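Local atomic coordinates of RagB/SusD domain protein (Flavobacterium johnsoniae, PDB entry 5J90), a protein that binds chitin and, as a SusD-like outer-membrane lipoprotein, probably captures it at the cell surface for uptake and breakdown. Residues 72-77 with 452-457; 56-59 with 63-66; 81-86 with 470-475; 68-73 with 262-267; 465-470 with 487-492. All coordinates share one frame; numbering follows the deposited sequence. Where two conformers were deposited one is given.

Contact 1 of 5, residues 72-77 with 452-457; sequences SGVNNT and KNYSGG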
# COMPACT_ATOMS: atom_id res chain seq x y z
N SER A 72 -13.16 -18.25 -25.03
CA SER A 72 -13.07 -19.55 -24.36
C SER A 72 -13.16 -19.47 -22.84
O SER A 72 -12.72 -20.38 -22.14
CB SER A 72 -11.79 -20.29 -24.76
OG SER A 72 -11.71 -20.43 -26.17
N GLY A 73 -13.74 -18.39 -22.33
CA GLY A 73 -13.93 -18.24 -20.89
C GLY A 73 -12.71 -17.73 -20.15
O GLY A 73 -12.68 -17.72 -18.91
N VAL A 74 -11.69 -17.32 -20.90
CA VAL A 74 -10.47 -16.78 -20.34
C VAL A 74 -10.48 -15.28 -20.62
O VAL A 74 -10.15 -14.82 -21.70
CB VAL A 74 -9.23 -17.46 -20.98
CG1 VAL A 74 -7.93 -16.87 -20.45
CG2 VAL A 74 -9.28 -18.97 -20.73
N ASN A 75 -10.92 -14.50 -19.63
CA ASN A 75 -11.22 -13.10 -19.90
C ASN A 75 -11.28 -12.32 -18.59
O ASN A 75 -10.93 -12.86 -17.54
CB ASN A 75 -12.53 -12.98 -20.71
CG ASN A 75 -13.72 -13.58 -19.99
OD1 ASN A 75 -13.99 -13.26 -18.83
ND2 ASN A 75 -14.46 -14.47 -20.67
N ASN A 76 -11.71 -11.06 -18.64
CA ASN A 76 -11.73 -10.22 -17.44
C ASN A 76 -12.48 -10.87 -16.29
O ASN A 76 -12.11 -10.68 -15.12
CB ASN A 76 -12.40 -8.87 -17.73
CG ASN A 76 -11.49 -7.85 -18.39
OD1 ASN A 76 -10.30 -8.07 -18.64
ND2 ASN A 76 -12.08 -6.70 -18.70
N THR A 77 -13.54 -11.63 -16.59
CA THR A 77 -14.38 -12.20 -15.54
C THR A 77 -13.69 -13.36 -14.81
O THR A 77 -14.08 -13.71 -13.69
CB THR A 77 -15.77 -12.67 -16.03
OG1 THR A 77 -15.65 -13.92 -16.73
CG2 THR A 77 -16.38 -11.62 -16.96
N LYS A 452 -13.06 -19.75 -11.12
CA LYS A 452 -11.99 -19.91 -12.09
C LYS A 452 -11.13 -18.65 -12.11
O LYS A 452 -11.64 -17.54 -12.29
CB LYS A 452 -12.55 -20.18 -13.49
CG LYS A 452 -13.35 -21.48 -13.63
CD LYS A 452 -12.48 -22.69 -13.36
CE LYS A 452 -13.18 -24.00 -13.71
NZ LYS A 452 -12.26 -25.17 -13.57
N ASN A 453 -9.82 -18.83 -11.95
CA ASN A 453 -8.87 -17.73 -11.89
C ASN A 453 -7.71 -18.04 -12.83
O ASN A 453 -6.84 -18.84 -12.51
CB ASN A 453 -8.38 -17.55 -10.45
CG ASN A 453 -7.43 -16.37 -10.27
OD1 ASN A 453 -6.77 -15.92 -11.21
ND2 ASN A 453 -7.33 -15.89 -9.03
N TYR A 454 -7.71 -17.40 -14.00
CA TYR A 454 -6.72 -17.65 -15.04
C TYR A 454 -5.65 -16.55 -15.10
O TYR A 454 -5.08 -16.29 -16.16
CB TYR A 454 -7.41 -17.80 -16.40
CG TYR A 454 -8.32 -19.00 -16.50
CD1 TYR A 454 -7.87 -20.27 -16.15
CD2 TYR A 454 -9.64 -18.87 -16.92
CE1 TYR A 454 -8.70 -21.37 -16.23
CE2 TYR A 454 -10.47 -19.97 -17.00
CZ TYR A 454 -10.00 -21.22 -16.66
OH TYR A 454 -10.82 -22.32 -16.74
N SER A 455 -5.37 -15.93 -13.96
CA SER A 455 -4.40 -14.83 -13.93
C SER A 455 -2.95 -15.28 -13.81
O SER A 455 -2.04 -14.46 -13.83
CB SER A 455 -4.69 -13.91 -12.75
OG SER A 455 -4.29 -14.51 -11.53
N GLY A 456 -2.73 -16.58 -13.64
CA GLY A 456 -1.38 -17.09 -13.49
C GLY A 456 -0.70 -16.64 -12.21
O GLY A 456 0.53 -16.61 -12.13
N GLY A 457 -1.49 -16.28 -11.20
CA GLY A 457 -0.96 -15.89 -9.91
C GLY A 457 -0.88 -14.39 -9.68
O GLY A 457 -0.62 -13.95 -8.56
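The phenol ring of Y454 is the flat group that segment 72-77 meets. The carbonyl O of G73 lies at the ring edge, near the ring plane, 3.7 Å from CE2 of Y454. Beside it V74 comes in obliquely, with its CG2 methyl 3.8 Å from CD2 of Y454; the two side chains cross at about a right angle. The side chain of Y454 leaves its backbone toward 72-77, and CG anti to the carbonyl carbon (chi1 -65°) sets the ring beside G73 and V74. In V74 it is CG2, likewise anti to the carbonyl carbon, that does most of the touching, while CG1 lies anti to the backbone N. Each partner sits in a loop shaped by an Asx turn. OD1 of N75 takes both N and OG1 of T77, each at 2.8 Å and in the carbonyl plane, and OD1 of N453 accepts from S455 N at 3.1 Å. The contact joins the loop leading into helix 83-108 to the one that precedes helix 472-477, at the surface of the SusD-like fold. Firmer polar links lie next door, where T78 bonds G73 O through its hydroxyl and Y454 through its backbone. Between the two segments the chemistry is van der Waals packing plus a carbonyl facing aromatic C-H, probably a mild electrostatic attraction, so each loop probably relies on its own turn for its shape.

Contact 2 of 5, residues 56-59 with 63-66; sequences NSDI and YMAT
I59 and M64 meet where the short helix 57-60 turns back onto strand 64-65, a compact helix-to-strand connection buried in the protein. The backbones lie close: CA of I59 directs its hydrogen at M64 O, 3.3 Å away, with an angle of 156° at the hydrogen. One residue earlier, D58 O receives M64 N at 3.0 Å, a weak bond because the N-H is bent to 127°. A water adds a third tie, donating to I59 O and to M64 O, each at 2.8 Å. Strand 64-65 is itself one half of a two-stranded antiparallel sheet with 266-267, so the turn sets the helix against that small ribbon. D58 and M64 run side by side and point the same way. A bend at chi3 (-108°) brings the M64 CE methyl to 3.5 Å from CG of D58, against the carboxylate. The oxygens of that buried carboxylate are well occupied: OD2 by the hydroxyl of Y49, OD1 by NE2 of Q53 and the backbone N of G432. I59 stretches along the strand instead, its CG1 3.6 Å from M64 O and its CD1 4.2 Å from T66 N. Were I59 cut back to an alanine, the gap beside T66 and T77 would probably let the strand shift against the helix. Y63 lays its CB 3.5 Å from D58 O, then carries its ring away to W425, whose backbone O is bonded to the Y63 hydroxyl.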
# COMPACT_ATOMS: atom_id res chain seq x y z
N ASN A 56 -15.85 -4.98 -17.21
CA ASN A 56 -14.91 -4.83 -16.10
C ASN A 56 -15.65 -4.53 -14.80
O ASN A 56 -16.20 -5.44 -14.19
CB ASN A 56 -13.71 -3.90 -16.43
CG ASN A 56 -14.12 -2.52 -16.95
OD1 ASN A 56 -14.47 -1.64 -16.17
ND2 ASN A 56 -14.02 -2.32 -18.26
N SER A 57 -15.71 -3.27 -14.39
CA SER A 57 -16.28 -2.96 -13.09
C SER A 57 -17.77 -3.30 -12.91
O SER A 57 -18.21 -3.58 -11.80
CB SER A 57 -16.00 -1.52 -12.70
OG SER A 57 -16.53 -0.61 -13.65
N ASP A 58 -18.56 -3.31 -14.00
CA ASP A 58 -19.97 -3.72 -13.86
C ASP A 58 -20.09 -5.15 -13.35
O ASP A 58 -21.09 -5.51 -12.73
CB ASP A 58 -20.72 -3.61 -15.19
CG ASP A 58 -21.16 -2.19 -15.51
OD1 ASP A 58 -21.05 -1.29 -14.64
OD2 ASP A 58 -21.61 -1.97 -16.66
N ILE A 59 -19.06 -5.95 -13.61
CA ILE A 59 -19.03 -7.35 -13.19
C ILE A 59 -18.23 -7.53 -11.89
O ILE A 59 -18.70 -8.18 -10.96
CB ILE A 59 -18.50 -8.24 -14.32
CG1 ILE A 59 -19.46 -8.17 -15.52
CG2 ILE A 59 -18.32 -9.67 -13.83
CD1 ILE A 59 -19.04 -9.01 -16.71
N TYR A 63 -22.40 -6.31 -9.43
CA TYR A 63 -23.69 -5.85 -9.94
C TYR A 63 -24.29 -6.75 -11.02
O TYR A 63 -25.50 -6.96 -11.05
CB TYR A 63 -23.55 -4.45 -10.51
CG TYR A 63 -23.60 -3.32 -9.51
CD1 TYR A 63 -23.77 -3.55 -8.13
CD2 TYR A 63 -23.49 -2.00 -9.93
CE1 TYR A 63 -23.83 -2.48 -7.23
CE2 TYR A 63 -23.55 -0.94 -9.05
CZ TYR A 63 -23.72 -1.18 -7.69
OH TYR A 63 -23.79 -0.11 -6.83
N MET A 64 -23.45 -7.22 -11.93
CA MET A 64 -23.91 -7.91 -13.15
C MET A 64 -22.96 -9.03 -13.50
O MET A 64 -21.83 -9.08 -13.00
CB MET A 64 -24.00 -6.91 -14.31
CG MET A 64 -25.04 -5.81 -14.07
SD MET A 64 -25.09 -4.51 -15.32
CE MET A 64 -24.36 -3.14 -14.40
N ALA A 65 -23.42 -9.95 -14.35
CA ALA A 65 -22.58 -11.08 -14.77
C ALA A 65 -22.94 -11.49 -16.18
O ALA A 65 -24.09 -11.35 -16.60
CB ALA A 65 -22.76 -12.26 -13.83
N THR A 66 -21.95 -11.97 -16.92
CA THR A 66 -22.20 -12.40 -18.29
C THR A 66 -22.50 -13.90 -18.40
O THR A 66 -21.89 -14.71 -17.69
CB THR A 66 -21.04 -12.04 -19.23
OG1 THR A 66 -21.41 -12.35 -20.59
CG2 THR A 66 -19.78 -12.82 -18.87
O HOH W 1 -20.77 -10.09 -10.67

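Contact 3 of 5, residues 81-86 with 470-475; sequences LLDNWN and FVQSEK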
# COMPACT_ATOMS: atom_id res chain seq x y z
N LEU A 81 -6.87 -10.50 -17.60
CA LEU A 81 -7.21 -9.18 -18.12
C LEU A 81 -6.88 -9.10 -19.60
O LEU A 81 -5.77 -9.46 -20.02
CB LEU A 81 -6.49 -8.07 -17.34
CG LEU A 81 -6.80 -7.99 -15.84
CD1 LEU A 81 -6.18 -6.74 -15.23
CD2 LEU A 81 -8.30 -8.01 -15.59
N LEU A 82 -7.84 -8.64 -20.40
CA LEU A 82 -7.69 -8.63 -21.85
C LEU A 82 -7.37 -7.23 -22.36
O LEU A 82 -8.21 -6.33 -22.31
CB LEU A 82 -8.94 -9.18 -22.54
CG LEU A 82 -9.30 -10.63 -22.18
CD1 LEU A 82 -10.51 -11.10 -22.99
CD2 LEU A 82 -8.12 -11.59 -22.39
N ASP A 83 -6.14 -7.04 -22.83
CA ASP A 83 -5.68 -5.72 -23.26
C ASP A 83 -6.53 -5.18 -24.41
O ASP A 83 -6.71 -3.96 -24.53
CB ASP A 83 -4.21 -5.75 -23.68
CG ASP A 83 -3.26 -5.95 -22.51
OD1 ASP A 83 -3.71 -6.17 -21.36
OD2 ASP A 83 -2.04 -5.90 -22.75
N ASN A 84 -7.03 -6.07 -25.25
CA ASN A 84 -7.86 -5.67 -26.38
C ASN A 84 -9.23 -5.13 -25.95
O ASN A 84 -9.86 -4.36 -26.66
CB ASN A 84 -8.01 -6.81 -27.40
CG ASN A 84 -8.43 -8.12 -26.76
OD1 ASN A 84 -7.79 -8.60 -25.82
ND2 ASN A 84 -9.50 -8.72 -27.28
N TRP A 85 -9.67 -5.52 -24.75
CA TRP A 85 -10.89 -4.96 -24.17
C TRP A 85 -10.61 -3.66 -23.42
O TRP A 85 -11.27 -2.64 -23.62
CB TRP A 85 -11.51 -5.94 -23.18
CG TRP A 85 -12.14 -7.17 -23.79
CD1 TRP A 85 -12.10 -7.57 -25.10
CD2 TRP A 85 -12.89 -8.16 -23.08
NE1 TRP A 85 -12.81 -8.75 -25.25
CE2 TRP A 85 -13.30 -9.13 -24.02
CE3 TRP A 85 -13.27 -8.32 -21.75
CZ2 TRP A 85 -14.06 -10.24 -23.66
CZ3 TRP A 85 -14.03 -9.41 -21.39
CH2 TRP A 85 -14.42 -10.37 -22.35
N ASN A 86 -9.60 -3.71 -22.55
CA ASN A 86 -9.42 -2.67 -21.55
C ASN A 86 -8.81 -1.39 -22.07
O ASN A 86 -8.94 -0.32 -21.46
CB ASN A 86 -8.64 -3.23 -20.35
CG ASN A 86 -9.36 -4.39 -19.69
OD1 ASN A 86 -10.60 -4.39 -19.62
ND2 ASN A 86 -8.61 -5.37 -19.21
N PHE A 470 -1.55 -0.96 -17.58
CA PHE A 470 -1.42 0.13 -18.55
C PHE A 470 -1.68 -0.38 -19.98
O PHE A 470 -1.41 -1.54 -20.30
CB PHE A 470 -0.05 0.80 -18.42
CG PHE A 470 0.17 1.47 -17.08
CD1 PHE A 470 -0.76 2.35 -16.56
CD2 PHE A 470 1.32 1.20 -16.34
CE1 PHE A 470 -0.54 2.97 -15.32
CE2 PHE A 470 1.55 1.81 -15.11
CZ PHE A 470 0.63 2.69 -14.60
N VAL A 471 -2.23 0.49 -20.82
CA VAL A 471 -2.85 0.04 -22.07
C VAL A 471 -1.92 -0.01 -23.30
O VAL A 471 -0.85 0.62 -23.33
CB VAL A 471 -4.11 0.88 -22.40
CG1 VAL A 471 -5.08 0.87 -21.22
CG2 VAL A 471 -3.74 2.30 -22.79
N GLN A 472 -2.38 -0.76 -24.30
CA GLN A 472 -1.58 -1.02 -25.49
C GLN A 472 -1.22 0.22 -26.27
O GLN A 472 -0.10 0.34 -26.76
CB GLN A 472 -2.32 -1.98 -26.43
CG GLN A 472 -2.45 -3.38 -25.91
CD GLN A 472 -3.28 -4.25 -26.85
OE1 GLN A 472 -4.21 -3.78 -27.50
NE2 GLN A 472 -2.93 -5.52 -26.92
N SER A 473 -2.15 1.15 -26.42
CA SER A 473 -1.88 2.35 -27.20
C SER A 473 -0.75 3.15 -26.56
O SER A 473 0.04 3.80 -27.25
CB SER A 473 -3.12 3.21 -27.36
OG SER A 473 -3.50 3.75 -26.09
N GLU A 474 -0.67 3.08 -25.23
CA GLU A 474 0.35 3.79 -24.48
C GLU A 474 1.71 3.11 -24.56
O GLU A 474 2.72 3.78 -24.74
CB GLU A 474 -0.11 3.96 -23.02
CG GLU A 474 -1.18 5.03 -22.87
CD GLU A 474 -0.60 6.41 -22.98
OE1 GLU A 474 0.34 6.72 -22.22
OE2 GLU A 474 -1.07 7.19 -23.85
N LYS A 475 1.72 1.79 -24.44
CA LYS A 475 2.98 1.07 -24.63
C LYS A 475 3.51 1.25 -26.05
O LYS A 475 4.72 1.26 -26.27
CB LYS A 475 2.80 -0.41 -24.33
CG LYS A 475 2.54 -0.72 -22.89
CD LYS A 475 2.23 -2.19 -22.77
CE LYS A 475 2.13 -2.63 -21.34
NZ LYS A 475 1.87 -4.09 -21.29
O HOH W 2 -4.71 -2.30 -23.34
O HOH W 3 -0.83 -3.37 -22.55
O HOH W 4 -1.18 -6.17 -25.34
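D83, in the first turn of helix 83-108, makes the closest approach to segment 470-475. Its CB packs on the side-chain amide of Q472, 3.5 Å from NE2 and 3.6 Å from CD; the carboxylate plane is turned 86° from the amide plane, and the two groups are not directly bonded. Beyond CG the Q472 chain is extended, which carries the amide out beside D83. Water does the polar bridging. One molecule donates to D83 O and accepts from Q472 N; another donates to D83 OD2 at 2.8 Å and to F470 O, and accepts from K475 NZ at 3.1 Å. This second water links opposite charges that stay 4.5 Å apart (D83 OD2 to K475 NZ), beyond a salt bridge. The other carboxylate oxygen, OD1, is taken by ND2 of N469. Next, N84 passes its CA 4.3 Å from OE1 of Q472. At N86 the backbone O faces the CG1 methyl of V471 at 4.0 Å, while the N86 amide turns to N76. Helices 83-108 and 472-477 thus begin next to each other, tied further along by V471 packing on W90 and S473 bonded to D91, with F470 reaching back to V486 of helix 479-489.

Contact 4 of 5, residues 68-73 with 262-267; sequences TGFESG and WLDIRM
D264 offers T68 the less usual side of its carboxylate: the T68 hydroxyl donates to OD1 of D264 at 2.9 Å on the anti side, 33° out of the carboxylate plane. The same carboxylate also meets the rim of an aromatic ring. CZ of F70 comes within 3.8 Å of CG of D264, and OD2 lies at the ring edge, in plane, with ring and carboxylate turned 68° apart. That edge carries the ring's partial positive charge, so the approach is probably favourable. T68 also positions the ring, laying its CG2 methyl 3.6 Å above the centre of one face in a CH-pi contact. An inverse gamma turn centred on G69 folds T68 and F70 together, closed by a weak bond from F70 N to T68 O. In the fold, this loop follows strand 64-65, and D264 stands just ahead of the partner strand 266-267, so the contact lies just past the paired strands, next to the bond from the T66 hydroxyl to D264 O. The carboxylate has further partners: K309 forms a salt bridge with OD1, and NE2 of Q50, from helix 46-54, holds OD2, which should favour the charged form of D264.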
# COMPACT_ATOMS: atom_id res chain seq x y z
N THR A 68 -21.98 -15.30 -21.26
CA THR A 68 -21.23 -15.61 -22.48
C THR A 68 -19.77 -15.96 -22.18
O THR A 68 -19.09 -15.25 -21.44
CB THR A 68 -21.26 -14.41 -23.43
OG1 THR A 68 -22.62 -13.99 -23.62
CG2 THR A 68 -20.63 -14.77 -24.78
N GLY A 69 -19.31 -17.06 -22.77
CA GLY A 69 -17.94 -17.51 -22.57
C GLY A 69 -16.96 -16.88 -23.54
O GLY A 69 -16.31 -17.58 -24.32
N PHE A 70 -16.85 -15.56 -23.50
CA PHE A 70 -15.95 -14.84 -24.39
C PHE A 70 -14.54 -15.39 -24.34
O PHE A 70 -14.03 -15.68 -23.25
CB PHE A 70 -15.87 -13.36 -24.00
CG PHE A 70 -17.18 -12.63 -24.06
CD1 PHE A 70 -17.84 -12.28 -22.89
CD2 PHE A 70 -17.73 -12.25 -25.27
CE1 PHE A 70 -19.03 -11.58 -22.94
CE2 PHE A 70 -18.92 -11.55 -25.32
CZ PHE A 70 -19.57 -11.22 -24.15
N GLU A 71 -13.90 -15.51 -25.50
CA GLU A 71 -12.52 -15.99 -25.60
C GLU A 71 -12.30 -17.26 -24.79
O GLU A 71 -11.38 -17.35 -23.97
CB GLU A 71 -11.52 -14.88 -25.23
CG GLU A 71 -11.67 -13.61 -26.08
CD GLU A 71 -10.38 -12.81 -26.26
OE1 GLU A 71 -9.30 -13.25 -25.79
OE2 GLU A 71 -10.45 -11.74 -26.90
N SER A 72 -13.16 -18.25 -25.03
CA SER A 72 -13.07 -19.55 -24.36
C SER A 72 -13.16 -19.47 -22.84
O SER A 72 -12.72 -20.38 -22.14
CB SER A 72 -11.79 -20.29 -24.76
OG SER A 72 -11.71 -20.43 -26.17
N GLY A 73 -13.74 -18.39 -22.33
CA GLY A 73 -13.93 -18.24 -20.89
C GLY A 73 -12.71 -17.73 -20.15
O GLY A 73 -12.68 -17.72 -18.91
N TRP A 262 -28.77 -8.28 -26.83
CA TRP A 262 -27.65 -9.20 -27.06
C TRP A 262 -27.60 -10.34 -26.06
O TRP A 262 -26.89 -11.33 -26.29
CB TRP A 262 -26.32 -8.45 -27.01
CG TRP A 262 -26.19 -7.32 -27.96
CD1 TRP A 262 -27.02 -7.02 -29.01
CD2 TRP A 262 -25.17 -6.32 -27.96
NE1 TRP A 262 -26.57 -5.90 -29.66
CE2 TRP A 262 -25.44 -5.44 -29.03
CE3 TRP A 262 -24.06 -6.07 -27.15
CZ2 TRP A 262 -24.63 -4.34 -29.32
CZ3 TRP A 262 -23.26 -4.98 -27.43
CH2 TRP A 262 -23.55 -4.13 -28.51
N LEU A 263 -28.31 -10.20 -24.94
CA LEU A 263 -28.26 -11.16 -23.85
C LEU A 263 -26.83 -11.41 -23.36
O LEU A 263 -26.48 -12.52 -22.95
CB LEU A 263 -28.90 -12.49 -24.27
CG LEU A 263 -30.32 -12.43 -24.84
CD1 LEU A 263 -30.80 -13.84 -25.19
CD2 LEU A 263 -31.29 -11.76 -23.87
N ASP A 264 -26.00 -10.37 -23.40
CA ASP A 264 -24.59 -10.49 -23.03
C ASP A 264 -24.32 -10.11 -21.57
O ASP A 264 -23.19 -10.24 -21.08
CB ASP A 264 -23.72 -9.64 -23.93
CG ASP A 264 -23.19 -10.39 -25.13
OD1 ASP A 264 -23.31 -11.64 -25.18
OD2 ASP A 264 -22.64 -9.72 -26.03
N ILE A 265 -25.34 -9.62 -20.88
CA ILE A 265 -25.21 -9.31 -19.46
C ILE A 265 -26.53 -9.60 -18.76
O ILE A 265 -27.62 -9.42 -19.34
CB ILE A 265 -24.71 -7.84 -19.22
CG1 ILE A 265 -24.09 -7.68 -17.82
CG2 ILE A 265 -25.81 -6.82 -19.44
CD1 ILE A 265 -22.73 -8.35 -17.68
N ARG A 266 -26.42 -10.10 -17.52
CA ARG A 266 -27.57 -10.52 -16.73
C ARG A 266 -27.43 -10.06 -15.29
O ARG A 266 -26.36 -9.59 -14.87
CB ARG A 266 -27.68 -12.06 -16.72
CG ARG A 266 -27.77 -12.76 -18.09
CD ARG A 266 -29.18 -12.77 -18.67
NE ARG A 266 -29.50 -11.51 -19.34
CZ ARG A 266 -30.61 -11.29 -20.04
NH1 ARG A 266 -31.52 -12.24 -20.20
NH2 ARG A 266 -30.80 -10.10 -20.60
N MET A 267 -28.51 -10.17 -14.52
CA MET A 267 -28.44 -10.07 -13.07
C MET A 267 -27.31 -10.97 -12.53
O MET A 267 -27.09 -12.06 -13.05
CB MET A 267 -29.77 -10.53 -12.48
CG MET A 267 -29.88 -10.42 -10.97
SD MET A 267 -31.45 -11.16 -10.44
CE MET A 267 -31.58 -10.50 -8.78

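Contact 5 of 5, residues 465-470 with 487-492; sequences VRRINF and SKLGGP
R467 and L489 form the tight part of the contact, coming from opposite directions until the leucine methyls cover the guanidinium. CD2 of L489 sits 3.5 Å above the guanidinium plane, over its centre, and CD1 is 3.5 Å from NE of R467. The other face has N469 N, offset toward the rim. The arginine starts with CG between its backbone N and carbonyl carbon (chi1 67°) and bends at chi3, which lays the group next to the F470 ring: NH2 stands 3.4 Å above the ring centre, a cation-pi contact within the same loop. The buried charge is answered by D493, in a salt bridge to NH1, by N494 O on the same nitrogen, and by F134 O on NE. With a leucine in place of R467, D493 would probably lose its countercharge and the F134 carbonyl its donor. Helix 479-489 ends at L489, and G490, with positive phi, turns the chain out of it; the contact therefore seats a helix C-terminus against the loop ahead of helix 472-477. Packing is looser beyond this point. L489 CD2 stays 4.4 Å from CE2 of F470, meeting the ring obliquely, and P492 O lies 4.3 Å from NH1 of R467. The partly exposed P492 packs on G457 of the second subunit, whose N504 and R498 bond the backbone oxygens of K488 and G490.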
# COMPACT_ATOMS: atom_id res chain seq x y z
N VAL A 465 -9.62 -8.30 -8.63
CA VAL A 465 -8.91 -7.33 -9.45
C VAL A 465 -8.77 -6.01 -8.71
O VAL A 465 -9.77 -5.41 -8.29
CB VAL A 465 -9.64 -7.10 -10.79
CG1 VAL A 465 -8.84 -6.14 -11.65
CG2 VAL A 465 -9.89 -8.43 -11.51
N ARG A 466 -7.53 -5.57 -8.52
CA ARG A 466 -7.28 -4.32 -7.79
C ARG A 466 -7.08 -3.14 -8.74
O ARG A 466 -7.25 -1.98 -8.34
CB ARG A 466 -6.09 -4.46 -6.83
CG ARG A 466 -6.16 -5.68 -5.91
CD ARG A 466 -7.48 -5.86 -5.17
NE ARG A 466 -7.68 -4.85 -4.12
CZ ARG A 466 -8.60 -4.95 -3.16
NH1 ARG A 466 -9.40 -6.00 -3.08
NH2 ARG A 466 -8.71 -3.99 -2.26
N ARG A 467 -6.71 -3.42 -9.99
CA ARG A 467 -6.51 -2.36 -10.99
C ARG A 467 -6.44 -3.00 -12.36
O ARG A 467 -6.38 -4.22 -12.48
CB ARG A 467 -5.21 -1.58 -10.74
CG ARG A 467 -3.95 -2.43 -10.96
CD ARG A 467 -2.68 -1.63 -10.72
NE ARG A 467 -2.39 -0.67 -11.80
CZ ARG A 467 -1.66 -0.95 -12.87
NH1 ARG A 467 -1.20 -2.18 -13.09
NH2 ARG A 467 -1.40 0.01 -13.75
N ILE A 468 -6.44 -2.16 -13.39
CA ILE A 468 -6.17 -2.63 -14.75
C ILE A 468 -4.77 -2.16 -15.15
O ILE A 468 -4.32 -1.07 -14.77
CB ILE A 468 -7.26 -2.16 -15.74
CG1 ILE A 468 -8.61 -2.73 -15.30
CG2 ILE A 468 -6.92 -2.58 -17.18
CD1 ILE A 468 -9.79 -2.34 -16.19
N ASN A 469 -4.08 -3.01 -15.90
CA ASN A 469 -2.72 -2.71 -16.37
C ASN A 469 -2.68 -1.65 -17.46
O ASN A 469 -3.67 -1.44 -18.18
CB ASN A 469 -2.01 -4.00 -16.83
CG ASN A 469 -2.78 -4.73 -17.92
OD1 ASN A 469 -3.94 -5.11 -17.73
ND2 ASN A 469 -2.15 -4.90 -19.07
N PHE A 470 -1.55 -0.96 -17.58
CA PHE A 470 -1.42 0.13 -18.55
C PHE A 470 -1.68 -0.38 -19.98
O PHE A 470 -1.41 -1.54 -20.30
CB PHE A 470 -0.05 0.80 -18.42
CG PHE A 470 0.17 1.47 -17.08
CD1 PHE A 470 -0.76 2.35 -16.56
CD2 PHE A 470 1.32 1.20 -16.34
CE1 PHE A 470 -0.54 2.97 -15.32
CE2 PHE A 470 1.55 1.81 -15.11
CZ PHE A 470 0.63 2.69 -14.60
N SER A 487 6.97 3.29 -12.76
CA SER A 487 7.73 3.81 -11.63
C SER A 487 6.79 4.28 -10.53
O SER A 487 6.97 3.95 -9.36
CB SER A 487 8.67 4.94 -12.06
OG SER A 487 9.65 4.49 -12.98
N LYS A 488 5.77 5.04 -10.92
CA LYS A 488 4.87 5.65 -9.94
C LYS A 488 3.84 4.66 -9.37
O LYS A 488 3.16 4.96 -8.39
CB LYS A 488 4.24 6.92 -10.52
CG LYS A 488 5.28 8.05 -10.62
CD LYS A 488 4.87 9.21 -11.52
CE LYS A 488 6.09 10.08 -11.84
NZ LYS A 488 5.71 11.39 -12.45
N LEU A 489 3.78 3.47 -9.97
CA LEU A 489 2.95 2.37 -9.48
C LEU A 489 3.64 1.60 -8.35
O LEU A 489 2.98 1.02 -7.49
CB LEU A 489 2.61 1.42 -10.63
CG LEU A 489 1.67 0.24 -10.33
CD1 LEU A 489 0.27 0.77 -10.04
CD2 LEU A 489 1.66 -0.73 -11.51
N GLY A 490 4.98 1.56 -8.36
CA GLY A 490 5.73 0.96 -7.26
C GLY A 490 5.84 -0.55 -7.26
O GLY A 490 6.38 -1.14 -6.31
N GLY A 491 5.33 -1.20 -8.30
CA GLY A 491 5.34 -2.65 -8.37
C GLY A 491 4.93 -3.11 -9.76
O GLY A 491 4.79 -2.28 -10.65
N PRO A 492 4.75 -4.42 -9.94
CA PRO A 492 4.44 -4.98 -11.25
C PRO A 492 3.16 -4.42 -11.87
O PRO A 492 2.15 -4.21 -11.20
CB PRO A 492 4.28 -6.48 -10.96
CG PRO A 492 5.15 -6.71 -9.76
CD PRO A 492 4.99 -5.46 -8.92

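Contacts 1 to 4 each use a segment of the chain from helix 57-60 to the start of helix 83-108; contact 5 joins two C-terminal segments. Contact 2 comes first and is closed before the others open; contacts 1 and 4 share S72 and G73, and contact 3 begins at the helix start. Contacts 2 and 4, about 10 Å apart between centres, meet through the two-stranded sheet 64-65/266-267. Contacts 3 and 5, about 13 Å apart, share F470 and are joined by D83 and N469. N76 of contact 1 bonds L82 and N86 of contact 3. The loop between strand 64-65 and helix 83-108 thereby meets mid-chain and C-terminal segments, while contact 5 also reaches the second subunit.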